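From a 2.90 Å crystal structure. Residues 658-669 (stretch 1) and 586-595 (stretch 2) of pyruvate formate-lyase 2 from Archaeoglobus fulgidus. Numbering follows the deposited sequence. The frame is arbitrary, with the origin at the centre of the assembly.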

ATOM      1  N   GLY A 658      22.081   7.313 -34.803  1.00 56.60           N
ATOM      2  CA  GLY A 658      20.871   6.534 -34.585  1.00 56.29           C
ATOM      3  C   GLY A 658      21.103   5.088 -34.950  1.00 56.12           C
ATOM      4  O   GLY A 658      22.113   4.493 -34.576  1.00 56.12           O
ATOM      5  N   VAL A 659      20.177   4.531 -35.715  1.00 55.96           N
ATOM      6  CA  VAL A 659      20.335   3.178 -36.212  1.00 55.65           C
ATOM      7  C   VAL A 659      20.808   3.215 -37.658  1.00 55.83           C
ATOM      8  O   VAL A 659      20.687   2.229 -38.391  1.00 56.03           O
ATOM      9  CB  VAL A 659      19.046   2.350 -36.051  1.00 55.33           C
ATOM     10  CG1 VAL A 659      18.772   2.141 -34.586  1.00 55.56           C
ATOM     11  CG2 VAL A 659      17.867   3.036 -36.700  1.00 54.74           C
ATOM     12  N   SER A 660      21.354   4.360 -38.062  1.00 55.77           N
ATOM     13  CA  SER A 660      21.876   4.518 -39.408  1.00 55.82           C
ATOM     14  C   SER A 660      23.375   4.197 -39.402  1.00 56.03           C
ATOM     15  O   SER A 660      24.076   4.533 -38.444  1.00 55.80           O
ATOM     16  CB  SER A 660      21.598   5.934 -39.933  1.00 55.85           C
ATOM     17  OG  SER A 660      20.246   6.324 -39.749  1.00 54.90           O
ATOM     18  N   PRO A 661      23.863   3.515 -40.460  1.00 56.41           N
ATOM     19  CA  PRO A 661      25.252   3.078 -40.618  1.00 56.62           C
ATOM     20  C   PRO A 661      26.260   4.203 -40.594  1.00 57.04           C
ATOM     21  O   PRO A 661      25.890   5.366 -40.763  1.00 56.86           O
ATOM     22  CB  PRO A 661      25.263   2.434 -42.007  1.00 56.57           C
ATOM     23  CG  PRO A 661      24.030   2.875 -42.676  1.00 56.03           C
ATOM     24  CD  PRO A 661      23.038   3.062 -41.594  1.00 56.51           C
ATOM     25  N   SER A 662      27.529   3.854 -40.396  1.00 57.72           N
ATOM     26  CA  SER A 662      28.589   4.857 -40.415  1.00 58.63           C
ATOM     27  C   SER A 662      28.689   5.592 -41.768  1.00 59.31           C
ATOM     28  O   SER A 662      28.203   5.111 -42.809  1.00 59.42           O
ATOM     29  CB  SER A 662      29.924   4.231 -40.024  1.00 58.52           C
ATOM     30  OG  SER A 662      29.990   4.015 -38.629  1.00 58.53           O
ATOM     31  N   THR A 663      29.283   6.774 -41.741  1.00 59.79           N
ATOM     32  CA  THR A 663      29.375   7.582 -42.938  1.00 60.42           C
ATOM     33  C   THR A 663      30.259   6.905 -43.993  1.00 61.15           C
ATOM     34  O   THR A 663      31.421   6.576 -43.740  1.00 61.12           O
ATOM     35  CB  THR A 663      29.881   8.982 -42.587  1.00 60.29           C
ATOM     36  OG1 THR A 663      28.947   9.597 -41.697  1.00 60.16           O
ATOM     37  CG2 THR A 663      30.026   9.837 -43.823  1.00 60.50           C
ATOM     38  N   GLY A 664      29.668   6.644 -45.157  1.00 61.97           N
ATOM     39  CA  GLY A 664      30.391   6.069 -46.283  1.00 62.56           C
ATOM     40  C   GLY A 664      30.749   4.601 -46.163  1.00 63.11           C
ATOM     41  O   GLY A 664      31.691   4.143 -46.797  1.00 63.49           O
ATOM     42  N   MET A 665      30.008   3.855 -45.352  1.00 63.57           N
ATOM     43  CA  MET A 665      30.231   2.415 -45.234  1.00 63.91           C
ATOM     44  C   MET A 665      29.059   1.660 -45.843  1.00 64.31           C
ATOM     45  O   MET A 665      28.981   0.427 -45.771  1.00 64.27           O
ATOM     46  CB  MET A 665      30.396   2.013 -43.776  1.00 63.69           C
ATOM     47  CG  MET A 665      31.464   2.773 -43.072  1.00 64.16           C
ATOM     48  SD  MET A 665      33.064   2.454 -43.803  1.00 64.52           S
ATOM     49  CE  MET A 665      34.037   3.794 -43.115  1.00 63.65           C
ATOM     50  N   ASP A 666      28.148   2.416 -46.447  1.00 64.76           N
ATOM     51  CA  ASP A 666      26.940   1.847 -47.030  1.00 65.19           C
ATOM     52  C   ASP A 666      27.124   1.660 -48.536  1.00 65.50           C
ATOM     53  O   ASP A 666      26.512   2.361 -49.345  1.00 65.48           O
ATOM     54  CB  ASP A 666      25.713   2.715 -46.693  1.00 65.06           C
ATOM     55  CG  ASP A 666      25.993   4.214 -46.795  1.00 64.87           C
ATOM     56  OD1 ASP A 666      26.687   4.778 -45.913  1.00 64.21           O
ATOM     57  OD2 ASP A 666      25.495   4.830 -47.762  1.00 64.93           O
ATOM     58  N   ARG A 667      27.982   0.704 -48.893  1.00 65.87           N
ATOM     59  CA  ARG A 667      28.388   0.465 -50.283  1.00 66.24           C
ATOM     60  C   ARG A 667      27.320  -0.238 -51.135  1.00 65.80           C
ATOM     61  O   ARG A 667      27.045   0.197 -52.254  1.00 65.86           O
ATOM     62  CB  ARG A 667      29.733  -0.260 -50.332  1.00 66.17           C
ATOM     63  CG  ARG A 667      30.902   0.593 -49.828  1.00 66.82           C
ATOM     64  CD  ARG A 667      32.164  -0.253 -49.631  1.00 67.84           C
ATOM     65  NE  ARG A 667      32.998   0.190 -48.499  1.00 71.22           N
ATOM     66  CZ  ARG A 667      32.932  -0.299 -47.253  1.00 71.12           C
ATOM     67  NH1 ARG A 667      32.056  -1.255 -46.938  1.00 71.18           N
ATOM     68  NH2 ARG A 667      33.741   0.180 -46.312  1.00 70.29           N
ATOM     69  N   GLU A 668      26.715  -1.308 -50.622  1.00 65.53           N
ATOM     70  CA  GLU A 668      25.432  -1.758 -51.171  1.00 65.41           C
ATOM     71  C   GLU A 668      24.420  -0.754 -50.659  1.00 65.25           C
ATOM     72  O   GLU A 668      24.491  -0.330 -49.484  1.00 65.37           O
ATOM     73  CB  GLU A 668      25.062  -3.146 -50.683  1.00 65.43           C
ATOM     74  CG  GLU A 668      26.256  -4.013 -50.388  1.00 66.15           C
ATOM     75  CD  GLU A 668      26.975  -4.442 -51.642  1.00 66.72           C
ATOM     76  OE1 GLU A 668      26.288  -4.650 -52.668  1.00 66.85           O
ATOM     77  OE2 GLU A 668      28.218  -4.574 -51.591  1.00 66.58           O
ATOM     78  N   GLY A 669      23.489  -0.365 -51.523  1.00 64.53           N
ATOM     79  CA  GLY A 669      22.831   0.913 -51.328  1.00 64.00           C
ATOM     80  C   GLY A 669      21.684   1.022 -50.364  1.00 63.70           C
ATOM     81  O   GLY A 669      21.638   0.358 -49.335  1.00 63.85           O
TER
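Stretch 2, residues 586-595: LLQSPKYGND

Stretch 2 lies on stretch 1 as loop against loop, held by side-chain to backbone hydrogen bonds, most of them made by one asparagine, N594. The contact buries 523 Å², both sides summed. Stretch 1 has no regular helix or strand. Its type II turn runs from S662 to M665, and G669 takes the N-cap position before a helix. Stretch 2 enters from a helix that begins earlier in the chain and includes L586 and L587; from S589 on it is loop or turn, with a type II turn from K591 to N594. No strand pairing forms, and no backbone-to-backbone hydrogen bond links the two. In CA register, P661 lies by G593 (CA to CA 5.0 Å), M665 by K591 (CA to CA 6.2 Å) and E668 by N594 (CA to CA 5.3 Å). The partners do not follow in steady order along the chain, so the stretches are neither simply parallel nor antiparallel.

The N594 side chain sits against the backbone of M665 to E668. N594 ND2 donates to M665 O at 2.8 Å. N594 ND2 also reaches back to K591 O at 3.0 Å, which ties the turn to the contact. N594 OD1 accepts from E668 N at 3.3 Å and, weakly, from R667 N at 2.8 Å. The amide thus offers both a donor and an acceptor to stretch 1.

At the other end, Y592 OH donates to V659 O at 2.8 Å. The carbonyl lies at the edge of the ring, near its plane. P661 CB packs 4.2 Å from Y592 CD2 and 3.8 Å from G593 CA. G593 has a phi of 125°, and an ideal CB there would come within 2.7 Å of P661 CB, a clash.

The CA-to-CB bond of M665 points toward stretch 2. M665 CB lies 3.8 Å from K591 CB, and M665 CE reaches L587 CD2 at 4.5 Å. R667 NH2 approaches K591 CG at 4.0 Å.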

ATOM      1  N   LEU A 586      41.402  -3.533 -41.148  1.00 74.69           N
ATOM      2  CA  LEU A 586      40.260  -3.145 -40.322  1.00 73.87           C
ATOM      3  C   LEU A 586      39.219  -2.379 -41.126  1.00 73.60           C
ATOM      4  O   LEU A 586      38.028  -2.664 -41.029  1.00 73.72           O
ATOM      5  CB  LEU A 586      40.714  -2.280 -39.155  1.00 73.69           C
ATOM      6  CG  LEU A 586      41.627  -2.961 -38.143  1.00 73.52           C
ATOM      7  CD1 LEU A 586      41.966  -2.005 -37.022  1.00 73.03           C
ATOM      8  CD2 LEU A 586      40.995  -4.228 -37.601  1.00 73.22           C
ATOM      9  N   LEU A 587      39.685  -1.422 -41.928  1.00 73.02           N
ATOM     10  CA  LEU A 587      38.813  -0.612 -42.779  1.00 72.56           C
ATOM     11  C   LEU A 587      38.102  -1.438 -43.851  1.00 72.23           C
ATOM     12  O   LEU A 587      36.941  -1.195 -44.169  1.00 72.21           O
ATOM     13  CB  LEU A 587      39.611   0.526 -43.421  1.00 72.57           C
ATOM     14  CG  LEU A 587      39.662   1.853 -42.660  1.00 72.62           C
ATOM     15  CD1 LEU A 587      40.582   2.832 -43.365  1.00 72.23           C
ATOM     16  CD2 LEU A 587      38.250   2.443 -42.523  1.00 72.75           C
ATOM     17  N   GLN A 588      38.806  -2.440 -44.369  1.00 71.97           N
ATOM     18  CA  GLN A 588      38.286  -3.365 -45.381  1.00 71.54           C
ATOM     19  C   GLN A 588      37.236  -4.319 -44.844  1.00 70.44           C
ATOM     20  O   GLN A 588      36.518  -4.934 -45.627  1.00 70.46           O
ATOM     21  CB  GLN A 588      39.427  -4.206 -45.988  1.00 72.13           C
ATOM     22  CG  GLN A 588      40.032  -3.628 -47.261  1.00 73.88           C
ATOM     23  CD  GLN A 588      38.967  -3.362 -48.306  1.00 76.38           C
ATOM     24  OE1 GLN A 588      38.252  -4.283 -48.727  1.00 77.26           O
ATOM     25  NE2 GLN A 588      38.837  -2.098 -48.717  1.00 76.14           N
ATOM     26  N   SER A 589      37.163  -4.453 -43.519  1.00 69.14           N
ATOM     27  CA  SER A 589      36.292  -5.440 -42.876  1.00 67.75           C
ATOM     28  C   SER A 589      34.829  -5.101 -43.091  1.00 66.60           C
ATOM     29  O   SER A 589      34.502  -3.937 -43.344  1.00 66.36           O
ATOM     30  CB  SER A 589      36.611  -5.535 -41.387  1.00 67.73           C
ATOM     31  OG  SER A 589      37.957  -5.913 -41.194  1.00 67.77           O
ATOM     32  N   PRO A 590      33.954  -6.125 -43.043  1.00 65.52           N
ATOM     33  CA  PRO A 590      32.519  -5.925 -43.239  1.00 64.66           C
ATOM     34  C   PRO A 590      31.908  -4.871 -42.309  1.00 63.64           C
ATOM     35  O   PRO A 590      32.316  -4.741 -41.153  1.00 63.37           O
ATOM     36  CB  PRO A 590      31.936  -7.317 -42.965  1.00 64.70           C
ATOM     37  CG  PRO A 590      33.029  -8.257 -43.298  1.00 65.05           C
ATOM     38  CD  PRO A 590      34.275  -7.553 -42.842  1.00 65.53           C
ATOM     39  N   LYS A 591      30.958  -4.110 -42.848  1.00 62.66           N
ATOM     40  CA  LYS A 591      30.359  -2.975 -42.154  1.00 61.67           C
ATOM     41  C   LYS A 591      28.841  -3.127 -41.994  1.00 61.07           C
ATOM     42  O   LYS A 591      28.169  -3.743 -42.835  1.00 60.80           O
ATOM     43  CB  LYS A 591      30.678  -1.671 -42.900  1.00 61.68           C
ATOM     44  CG  LYS A 591      32.163  -1.267 -42.921  1.00 61.72           C
ATOM     45  CD  LYS A 591      32.804  -1.379 -41.540  1.00 61.83           C
ATOM     46  CE  LYS A 591      34.309  -1.083 -41.532  1.00 61.81           C
ATOM     47  NZ  LYS A 591      35.017  -1.911 -40.485  1.00 61.00           N
ATOM     48  N   TYR A 592      28.311  -2.586 -40.895  1.00 60.28           N
ATOM     49  CA  TYR A 592      26.870  -2.509 -40.704  1.00 59.48           C
ATOM     50  C   TYR A 592      26.349  -1.523 -41.740  1.00 59.23           C
ATOM     51  O   TYR A 592      26.930  -0.458 -41.939  1.00 58.32           O
ATOM     52  CB  TYR A 592      26.513  -2.065 -39.267  1.00 59.04           C
ATOM     53  CG  TYR A 592      25.051  -1.642 -39.035  1.00 58.48           C
ATOM     54  CD1 TYR A 592      24.036  -2.582 -38.931  1.00 57.97           C
ATOM     55  CD2 TYR A 592      24.697  -0.300 -38.904  1.00 57.68           C
ATOM     56  CE1 TYR A 592      22.718  -2.210 -38.722  1.00 57.27           C
ATOM     57  CE2 TYR A 592      23.383   0.083 -38.689  1.00 57.11           C
ATOM     58  CZ  TYR A 592      22.398  -0.875 -38.597  1.00 57.66           C
ATOM     59  OH  TYR A 592      21.092  -0.495 -38.382  1.00 57.47           O
ATOM     60  N   GLY A 593      25.276  -1.917 -42.421  1.00 59.37           N
ATOM     61  CA  GLY A 593      24.627  -1.067 -43.402  1.00 59.79           C
ATOM     62  C   GLY A 593      24.503  -1.708 -44.772  1.00 60.18           C
ATOM     63  O   GLY A 593      23.922  -1.119 -45.691  1.00 60.40           O
ATOM     64  N   ASN A 594      25.039  -2.917 -44.918  1.00 60.43           N
ATOM     65  CA  ASN A 594      25.142  -3.539 -46.236  1.00 60.75           C
ATOM     66  C   ASN A 594      24.386  -4.861 -46.430  1.00 60.82           C
ATOM     67  O   ASN A 594      24.634  -5.572 -47.411  1.00 61.20           O
ATOM     68  CB  ASN A 594      26.616  -3.725 -46.591  1.00 60.67           C
ATOM     69  CG  ASN A 594      27.385  -2.437 -46.512  1.00 61.55           C
ATOM     70  OD1 ASN A 594      27.295  -1.595 -47.401  1.00 63.00           O
ATOM     71  ND2 ASN A 594      28.139  -2.263 -45.433  1.00 63.00           N
ATOM     72  N   ASP A 595      23.488  -5.180 -45.496  1.00 60.59           N
ATOM     73  CA  ASP A 595      22.761  -6.461 -45.449  1.00 60.44           C
ATOM     74  C   ASP A 595      23.687  -7.665 -45.220  1.00 60.57           C
ATOM     75  O   ASP A 595      23.360  -8.788 -45.593  1.00 60.75           O
ATOM     76  CB  ASP A 595      21.873  -6.667 -46.685  1.00 60.08           C
ATOM     77  CG  ASP A 595      20.659  -7.505 -46.392  1.00 59.64           C
ATOM     78  OD1 ASP A 595      20.472  -7.915 -45.241  1.00 58.69           O
ATOM     79  OD2 ASP A 595      19.873  -7.750 -47.312  1.00 60.73           O
TER